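Local coordinates for protein L-Ala-D/L-Glu epimerase, a muconate lactonizing enzyme (Klebsiella pneumoniae subsp. pneumoniae MGH 78578, PDB 3FCP) that is a magnesium-binding member of the enolase superfamily, of the muconate lactonizing type, that joins an N-terminal capping domain to a barrel domain, at residues A[5-19]-A[32-44]. Sequence-based numbering, arbitrary orientation.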
ATOM      1  N   ALA A   5      34.165 -10.503 -38.377  1.00 30.62           N
ATOM      2  CA  ALA A   5      33.705 -11.388 -39.433  1.00 30.00           C
ATOM      3  C   ALA A   5      32.191 -11.300 -39.482  1.00 29.87           C
ATOM      4  O   ALA A   5      31.565 -10.744 -38.577  1.00 31.63           O
ATOM      5  CB  ALA A   5      34.138 -12.834 -39.136  1.00 28.42           C
ATOM      6  N   THR A   6      31.596 -11.828 -40.541  1.00 29.31           N
ATOM      7  CA  THR A   6      30.148 -11.812 -40.636  1.00 29.84           C
ATOM      8  C   THR A   6      29.675 -13.257 -40.549  1.00 28.95           C
ATOM      9  O   THR A   6      30.448 -14.184 -40.799  1.00 27.89           O
ATOM     10  CB  THR A   6      29.674 -11.195 -41.968  1.00 29.96           C
ATOM     11  OG1 THR A   6      30.185 -11.967 -43.058  1.00 30.96           O
ATOM     12  CG2 THR A   6      30.167  -9.763 -42.098  1.00 30.54           C
ATOM     13  N   VAL A   7      28.419 -13.465 -40.171  1.00 29.07           N
ATOM     14  CA  VAL A   7      27.916 -14.828 -40.110  1.00 29.90           C
ATOM     15  C   VAL A   7      27.593 -15.256 -41.541  1.00 30.66           C
ATOM     16  O   VAL A   7      26.814 -14.606 -42.244  1.00 29.43           O
ATOM     17  CB  VAL A   7      26.672 -14.954 -39.154  1.00 32.03           C
ATOM     18  CG1 VAL A   7      26.160 -13.592 -38.770  1.00 32.58           C
ATOM     19  CG2 VAL A   7      25.580 -15.800 -39.790  1.00 30.79           C
ATOM     20  N   GLU A   8      28.234 -16.330 -41.985  1.00 31.02           N
ATOM     21  CA  GLU A   8      28.018 -16.816 -43.338  1.00 31.65           C
ATOM     22  C   GLU A   8      26.992 -17.921 -43.402  1.00 30.43           C
ATOM     23  O   GLU A   8      26.218 -18.002 -44.352  1.00 29.60           O
ATOM     24  CB  GLU A   8      29.332 -17.296 -43.957  1.00 34.38           C
ATOM     25  CG  GLU A   8      30.162 -16.157 -44.509  1.00 43.01           C
ATOM     26  CD  GLU A   8      31.125 -16.595 -45.602  1.00 45.91           C
ATOM     27  OE1 GLU A   8      31.551 -15.716 -46.384  1.00 49.06           O
ATOM     28  OE2 GLU A   8      31.456 -17.802 -45.675  1.00 45.53           O
ATOM     29  N   GLN A   9      26.976 -18.773 -42.388  1.00 28.74           N
ATOM     30  CA  GLN A   9      26.015 -19.855 -42.379  1.00 29.92           C
ATOM     31  C   GLN A   9      25.624 -20.282 -40.972  1.00 28.96           C
ATOM     32  O   GLN A   9      26.390 -20.123 -40.020  1.00 25.93           O
ATOM     33  CB  GLN A   9      26.568 -21.063 -43.145  1.00 31.97           C
ATOM     34  CG  GLN A   9      25.524 -22.141 -43.370  1.00 37.58           C
ATOM     35  CD  GLN A   9      24.344 -21.637 -44.195  1.00 42.15           C
ATOM     36  OE1 GLN A   9      24.414 -21.569 -45.427  1.00 44.98           O
ATOM     37  NE2 GLN A   9      23.260 -21.258 -43.516  1.00 39.51           N
ATOM     38  N   ILE A  10      24.414 -20.815 -40.865  1.00 27.59           N
ATOM     39  CA  ILE A  10      23.877 -21.309 -39.610  1.00 28.30           C
ATOM     40  C   ILE A  10      23.193 -22.637 -39.917  1.00 27.92           C
ATOM     41  O   ILE A  10      22.308 -22.711 -40.769  1.00 29.57           O
ATOM     42  CB  ILE A  10      22.846 -20.318 -38.990  1.00 25.94           C
ATOM     43  CG1 ILE A  10      23.552 -19.036 -38.543  1.00 26.88           C
ATOM     44  CG2 ILE A  10      22.152 -20.965 -37.801  1.00 27.10           C
ATOM     45  CD1 ILE A  10      22.619 -17.962 -37.980  1.00 23.77           C
ATOM     46  N   GLU A  11      23.633 -23.686 -39.238  1.00 29.83           N
ATOM     47  CA  GLU A  11      23.072 -25.021 -39.410  1.00 30.28           C
ATOM     48  C   GLU A  11      22.498 -25.431 -38.059  1.00 29.92           C
ATOM     49  O   GLU A  11      22.927 -24.923 -37.028  1.00 31.06           O
ATOM     50  CB  GLU A  11      24.171 -26.022 -39.775  1.00 32.27           C
ATOM     51  CG  GLU A  11      24.945 -25.742 -41.051  1.00 33.51           C
ATOM     52  CD  GLU A  11      26.247 -26.528 -41.099  1.00 36.04           C
ATOM     53  OE1 GLU A  11      27.250 -26.058 -40.519  1.00 34.51           O
ATOM     54  OE2 GLU A  11      26.262 -27.627 -41.700  1.00 35.86           O
ATOM     55  N   SER A  12      21.532 -26.340 -38.064  1.00 28.67           N
ATOM     56  CA  SER A  12      20.956 -26.832 -36.822  1.00 28.97           C
ATOM     57  C   SER A  12      20.385 -28.221 -37.060  1.00 29.08           C
ATOM     58  O   SER A  12      19.950 -28.549 -38.162  1.00 30.13           O
ATOM     59  CB  SER A  12      19.873 -25.883 -36.284  1.00 28.90           C
ATOM     60  OG  SER A  12      18.722 -25.857 -37.106  1.00 30.58           O
ATOM     61  N   TRP A  13      20.413 -29.040 -36.018  1.00 29.12           N
ATOM     62  CA  TRP A  13      19.919 -30.407 -36.095  1.00 29.27           C
ATOM     63  C   TRP A  13      19.199 -30.760 -34.809  1.00 29.21           C
ATOM     64  O   TRP A  13      19.560 -30.268 -33.737  1.00 28.96           O
ATOM     65  CB  TRP A  13      21.077 -31.392 -36.224  1.00 30.60           C
ATOM     66  CG  TRP A  13      22.055 -31.114 -37.319  1.00 30.96           C
ATOM     67  CD1 TRP A  13      22.053 -31.647 -38.576  1.00 30.63           C
ATOM     68  CD2 TRP A  13      23.224 -30.295 -37.228  1.00 30.18           C
ATOM     69  NE1 TRP A  13      23.159 -31.217 -39.272  1.00 33.84           N
ATOM     70  CE2 TRP A  13      23.894 -30.385 -38.468  1.00 31.20           C
ATOM     71  CE3 TRP A  13      23.775 -29.496 -36.217  1.00 30.03           C
ATOM     72  CZ2 TRP A  13      25.091 -29.705 -38.727  1.00 32.20           C
ATOM     73  CZ3 TRP A  13      24.968 -28.818 -36.474  1.00 30.59           C
ATOM     74  CH2 TRP A  13      25.612 -28.930 -37.720  1.00 30.64           C
ATOM     75  N   ILE A  14      18.182 -31.607 -34.918  1.00 27.63           N
ATOM     76  CA  ILE A  14      17.490 -32.077 -33.735  1.00 27.97           C
ATOM     77  C   ILE A  14      18.197 -33.399 -33.501  1.00 27.61           C
ATOM     78  O   ILE A  14      18.222 -34.260 -34.378  1.00 26.83           O
ATOM     79  CB  ILE A  14      15.991 -32.338 -33.976  1.00 29.03           C
ATOM     80  CG1 ILE A  14      15.258 -31.017 -34.228  1.00 30.08           C
ATOM     81  CG2 ILE A  14      15.404 -33.052 -32.767  1.00 28.02           C
ATOM     82  CD1 ILE A  14      13.754 -31.159 -34.436  1.00 32.97           C
ATOM     83  N   VAL A  15      18.796 -33.543 -32.330  1.00 28.74           N
ATOM     84  CA  VAL A  15      19.534 -34.749 -32.000  1.00 30.72           C
ATOM     85  C   VAL A  15      18.873 -35.497 -30.859  1.00 30.63           C
ATOM     86  O   VAL A  15      18.577 -34.913 -29.820  1.00 31.04           O
ATOM     87  CB  VAL A  15      20.973 -34.399 -31.597  1.00 31.88           C
ATOM     88  CG1 VAL A  15      21.765 -35.659 -31.349  1.00 35.85           C
ATOM     89  CG2 VAL A  15      21.625 -33.572 -32.691  1.00 35.23           C
ATOM     90  N   ASP A  16      18.629 -36.788 -31.064  1.00 30.78           N
ATOM     91  CA  ASP A  16      18.021 -37.620 -30.035  1.00 32.23           C
ATOM     92  C   ASP A  16      19.100 -38.532 -29.478  1.00 33.27           C
ATOM     93  O   ASP A  16      19.554 -39.463 -30.149  1.00 32.13           O
ATOM     94  CB  ASP A  16      16.868 -38.451 -30.613  1.00 31.63           C
ATOM     95  CG  ASP A  16      15.737 -37.588 -31.130  1.00 32.62           C
ATOM     96  OD1 ASP A  16      15.353 -36.634 -30.424  1.00 34.16           O
ATOM     97  OD2 ASP A  16      15.224 -37.862 -32.233  1.00 32.47           O
ATOM     98  N   VAL A  17      19.521 -38.234 -28.254  1.00 34.34           N
ATOM     99  CA  VAL A  17      20.557 -38.998 -27.585  1.00 35.30           C
ATOM    100  C   VAL A  17      19.945 -39.849 -26.489  1.00 36.31           C
ATOM    101  O   VAL A  17      19.023 -39.416 -25.795  1.00 36.23           O
ATOM    102  CB  VAL A  17      21.628 -38.068 -26.970  1.00 35.19           C
ATOM    103  CG1 VAL A  17      22.364 -37.330 -28.073  1.00 35.29           C
ATOM    104  CG2 VAL A  17      20.974 -37.071 -26.021  1.00 34.78           C
ATOM    105  N   PRO A  18      20.452 -41.081 -26.322  1.00 37.37           N
ATOM    106  CA  PRO A  18      19.952 -42.006 -25.303  1.00 37.98           C
ATOM    107  C   PRO A  18      20.315 -41.599 -23.877  1.00 37.62           C
ATOM    108  O   PRO A  18      21.406 -41.086 -23.616  1.00 36.63           O
ATOM    109  CB  PRO A  18      20.595 -43.328 -25.709  1.00 38.09           C
ATOM    110  CG  PRO A  18      21.922 -42.884 -26.227  1.00 37.00           C
ATOM    111  CD  PRO A  18      21.550 -41.695 -27.091  1.00 37.60           C
ATOM    112  N   THR A  19      19.384 -41.834 -22.962  1.00 38.98           N
ATOM    113  CA  THR A  19      19.578 -41.521 -21.555  1.00 41.58           C
ATOM    114  C   THR A  19      19.915 -42.805 -20.798  1.00 44.23           C
ATOM    115  O   THR A  19      19.695 -43.909 -21.303  1.00 44.12           O
ATOM    116  CB  THR A  19      18.301 -40.937 -20.949  1.00 41.82           C
ATOM    117  OG1 THR A  19      17.262 -41.922 -21.012  1.00 40.83           O
ATOM    118  CG2 THR A  19      17.865 -39.695 -21.715  1.00 40.89           C
ATOM    119  N   CYS A  32      15.138 -41.205 -24.567  1.00 41.07           N
ATOM    120  CA  CYS A  32      15.984 -40.259 -25.291  1.00 42.34           C
ATOM    121  C   CYS A  32      15.740 -38.816 -24.864  1.00 40.78           C
ATOM    122  O   CYS A  32      14.643 -38.457 -24.440  1.00 40.90           O
ATOM    123  CB  CYS A  32      15.737 -40.355 -26.802  1.00 44.32           C
ATOM    124  SG  CYS A  32      16.109 -41.952 -27.584  1.00 52.94           S
ATOM    125  N   GLN A  33      16.780 -37.998 -24.970  1.00 37.94           N
ATOM    126  CA  GLN A  33      16.689 -36.577 -24.662  1.00 35.66           C
ATOM    127  C   GLN A  33      16.940 -35.899 -26.010  1.00 34.81           C
ATOM    128  O   GLN A  33      17.911 -36.221 -26.699  1.00 34.63           O
ATOM    129  CB  GLN A  33      17.755 -36.171 -23.640  1.00 34.53           C
ATOM    130  CG  GLN A  33      17.969 -34.661 -23.498  1.00 35.89           C
ATOM    131  CD  GLN A  33      16.727 -33.904 -23.050  1.00 36.65           C
ATOM    132  OE1 GLN A  33      15.682 -33.945 -23.708  1.00 38.23           O
ATOM    133  NE2 GLN A  33      16.839 -33.196 -21.936  1.00 35.38           N
ATOM    134  N   SER A  34      16.055 -34.986 -26.400  1.00 31.97           N
ATOM    135  CA  SER A  34      16.195 -34.306 -27.683  1.00 31.83           C
ATOM    136  C   SER A  34      16.879 -32.953 -27.567  1.00 31.08           C
ATOM    137  O   SER A  34      16.370 -32.042 -26.914  1.00 30.91           O
ATOM    138  CB  SER A  34      14.823 -34.134 -28.335  1.00 32.00           C
ATOM    139  OG  SER A  34      14.171 -35.385 -28.452  1.00 32.83           O
ATOM    140  N   LEU A  35      18.032 -32.825 -28.215  1.00 28.85           N
ATOM    141  CA  LEU A  35      18.787 -31.581 -28.186  1.00 28.40           C
ATOM    142  C   LEU A  35      18.733 -30.881 -29.538  1.00 27.77           C
ATOM    143  O   LEU A  35      18.753 -31.535 -30.583  1.00 29.23           O
ATOM    144  CB  LEU A  35      20.263 -31.854 -27.867  1.00 28.92           C
ATOM    145  CG  LEU A  35      20.632 -32.914 -26.823  1.00 28.79           C
ATOM    146  CD1 LEU A  35      22.140 -33.105 -26.821  1.00 31.59           C
ATOM    147  CD2 LEU A  35      20.134 -32.499 -25.450  1.00 29.22           C
ATOM    148  N   VAL A  36      18.646 -29.556 -29.529  1.00 25.14           N
ATOM    149  CA  VAL A  36      18.694 -28.819 -30.787  1.00 23.94           C
ATOM    150  C   VAL A  36      20.088 -28.199 -30.789  1.00 23.63           C
ATOM    151  O   VAL A  36      20.394 -27.315 -29.980  1.00 24.85           O
ATOM    152  CB  VAL A  36      17.635 -27.711 -30.889  1.00 24.66           C
ATOM    153  CG1 VAL A  36      17.797 -26.986 -32.218  1.00 24.01           C
ATOM    154  CG2 VAL A  36      16.235 -28.315 -30.807  1.00 23.43           C
ATOM    155  N   ILE A  37      20.934 -28.697 -31.682  1.00 22.22           N
ATOM    156  CA  ILE A  37      22.308 -28.250 -31.793  1.00 23.19           C
ATOM    157  C   ILE A  37      22.465 -27.309 -32.975  1.00 24.08           C
ATOM    158  O   ILE A  37      21.859 -27.505 -34.034  1.00 25.63           O
ATOM    159  CB  ILE A  37      23.258 -29.469 -31.971  1.00 24.31           C
ATOM    160  CG1 ILE A  37      23.163 -30.382 -30.745  1.00 22.52           C
ATOM    161  CG2 ILE A  37      24.693 -29.004 -32.197  1.00 21.38           C
ATOM    162  CD1 ILE A  37      23.589 -29.736 -29.447  1.00 22.34           C
ATOM    163  N   VAL A  38      23.282 -26.284 -32.790  1.00 25.36           N
ATOM    164  CA  VAL A  38      23.523 -25.317 -33.843  1.00 27.30           C
ATOM    165  C   VAL A  38      25.010 -25.133 -34.095  1.00 26.37           C
ATOM    166  O   VAL A  38      25.826 -25.220 -33.177  1.00 25.22           O
ATOM    167  CB  VAL A  38      22.899 -23.938 -33.485  1.00 30.72           C
ATOM    168  CG1 VAL A  38      23.368 -23.497 -32.112  1.00 33.92           C
ATOM    169  CG2 VAL A  38      23.296 -22.892 -34.518  1.00 33.29           C
ATOM    170  N   ARG A  39      25.354 -24.910 -35.358  1.00 26.55           N
ATOM    171  CA  ARG A  39      26.733 -24.633 -35.739  1.00 26.04           C
ATOM    172  C   ARG A  39      26.657 -23.383 -36.598  1.00 26.02           C
ATOM    173  O   ARG A  39      25.973 -23.353 -37.621  1.00 26.01           O
ATOM    174  CB  ARG A  39      27.360 -25.776 -36.539  1.00 28.51           C
ATOM    175  CG  ARG A  39      28.807 -25.471 -36.950  1.00 29.14           C
ATOM    176  CD  ARG A  39      29.516 -26.700 -37.483  1.00 31.76           C
ATOM    177  NE  ARG A  39      28.830 -27.261 -38.639  1.00 35.85           N
ATOM    178  CZ  ARG A  39      29.075 -28.472 -39.131  1.00 38.78           C
ATOM    179  NH1 ARG A  39      29.993 -29.241 -38.562  1.00 39.06           N
ATOM    180  NH2 ARG A  39      28.395 -28.916 -40.180  1.00 39.69           N
ATOM    181  N   LEU A  40      27.342 -22.337 -36.158  1.00 26.34           N
ATOM    182  CA  LEU A  40      27.350 -21.078 -36.877  1.00 27.07           C
ATOM    183  C   LEU A  40      28.725 -20.882 -37.493  1.00 27.61           C
ATOM    184  O   LEU A  40      29.740 -20.962 -36.802  1.00 27.00           O
ATOM    185  CB  LEU A  40      27.015 -19.934 -35.915  1.00 27.04           C
ATOM    186  CG  LEU A  40      26.845 -18.525 -36.493  1.00 27.70           C
ATOM    187  CD1 LEU A  40      25.961 -17.698 -35.556  1.00 27.52           C
ATOM    188  CD2 LEU A  40      28.206 -17.871 -36.684  1.00 27.80           C
ATOM    189  N   THR A  41      28.751 -20.639 -38.800  1.00 26.92           N
ATOM    190  CA  THR A  41      30.006 -20.444 -39.505  1.00 27.50           C
ATOM    191  C   THR A  41      30.194 -18.984 -39.878  1.00 25.96           C
ATOM    192  O   THR A  41      29.292 -18.361 -40.446  1.00 26.92           O
ATOM    193  CB  THR A  41      30.061 -21.301 -40.786  1.00 27.35           C
ATOM    194  OG1 THR A  41      29.946 -22.685 -40.439  1.00 27.81           O
ATOM    195  CG2 THR A  41      31.383 -21.079 -41.517  1.00 29.94           C
ATOM    196  N   ARG A  42      31.364 -18.446 -39.548  1.00 24.90           N
ATOM    197  CA  ARG A  42      31.696 -17.057 -39.853  1.00 25.09           C
ATOM    198  C   ARG A  42      32.474 -16.961 -41.164  1.00 25.57           C
ATOM    199  O   ARG A  42      32.977 -17.963 -41.667  1.00 25.27           O
ATOM    200  CB  ARG A  42      32.530 -16.464 -38.719  1.00 25.98           C
ATOM    201  CG  ARG A  42      31.751 -16.260 -37.424  1.00 26.06           C
ATOM    202  CD  ARG A  42      32.657 -16.252 -36.206  1.00 23.13           C
ATOM    203  NE  ARG A  42      33.831 -15.391 -36.357  1.00 24.36           N
ATOM    204  CZ  ARG A  42      34.160 -14.420 -35.507  1.00 25.16           C
ATOM    205  NH1 ARG A  42      33.398 -14.168 -34.444  1.00 23.52           N
ATOM    206  NH2 ARG A  42      35.272 -13.726 -35.687  1.00 24.39           N
ATOM    207  N   SER A  43      32.575 -15.752 -41.707  1.00 25.78           N
ATOM    208  CA  SER A  43      33.296 -15.529 -42.954  1.00 27.12           C
ATOM    209  C   SER A  43      34.804 -15.740 -42.801  1.00 28.99           C
ATOM    210  O   SER A  43      35.518 -15.858 -43.798  1.00 30.83           O
ATOM    211  CB  SER A  43      33.022 -14.117 -43.484  1.00 24.41           C
ATOM    212  OG  SER A  43      33.373 -13.137 -42.527  1.00 24.08           O
ATOM    213  N   ASP A  44      35.300 -15.766 -41.565  1.00 28.04           N
ATOM    214  CA  ASP A  44      36.727 -15.998 -41.352  1.00 26.43           C
ATOM    215  C   ASP A  44      37.019 -17.496 -41.199  1.00 25.89           C
ATOM    216  O   ASP A  44      38.160 -17.900 -40.966  1.00 24.54           O
ATOM    217  CB  ASP A  44      37.232 -15.221 -40.129  1.00 24.97           C
ATOM    218  CG  ASP A  44      36.465 -15.545 -38.854  1.00 26.98           C
ATOM    219  OD1 ASP A  44      35.540 -16.379 -38.895  1.00 25.90           O
ATOM    220  OD2 ASP A  44      36.797 -14.950 -37.804  1.00 28.50           O
TER
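Arg39 and Glu11 form a two-pronged salt bridge, NE reaching OE1 at 2.7 Å and NH2 reaching OE2 at 2.9 Å, across the first two antiparallel strands of the enolase-type N-terminal domain. The planes of the two groups are turned 29° apart; OE2 is met on its syn side, OE1 from above the carboxylate plane. Arg39 suits this place through its length: CG leaves anti to the backbone N (chi1 179°) and a bend at chi3 brings the guanidinium back alongside Glu11. The indole of Trp13 turns its CH2 edge to one face of the guanidinium, off-centre toward the rim, the two planes nearly perpendicular. At the far end, Ser34 OG donates to Asp16 OD1 at 2.6 Å, a short bond suited to two small polar side chains on the same face; Asp16 OD2 also pairs with Arg372.

Paired backbone bonds at Glu11–Arg39, Trp13–Ile37, Val15–Leu35 and Val17–Gln33 zip the strands together. Near Val7 a classic beta bulge shifts the register by one, with Glu8 N and Gln9 N both donating to Thr41 O.

Ile10, Val38 and Leu40, all buried and branched, suit the face under helix 65-80; Ile10 lies beside the other two, its CG1 3.9 Å from Leu40 CG. On the other face, Val15 CG2 meets Ile37 CG1 at 4.0 Å, while helix 364-370 packs on Trp13 and Val15. Beyond the bulge, Ser43 OG accepts an almost straight bond from Thr6 N, 3.0 Å long.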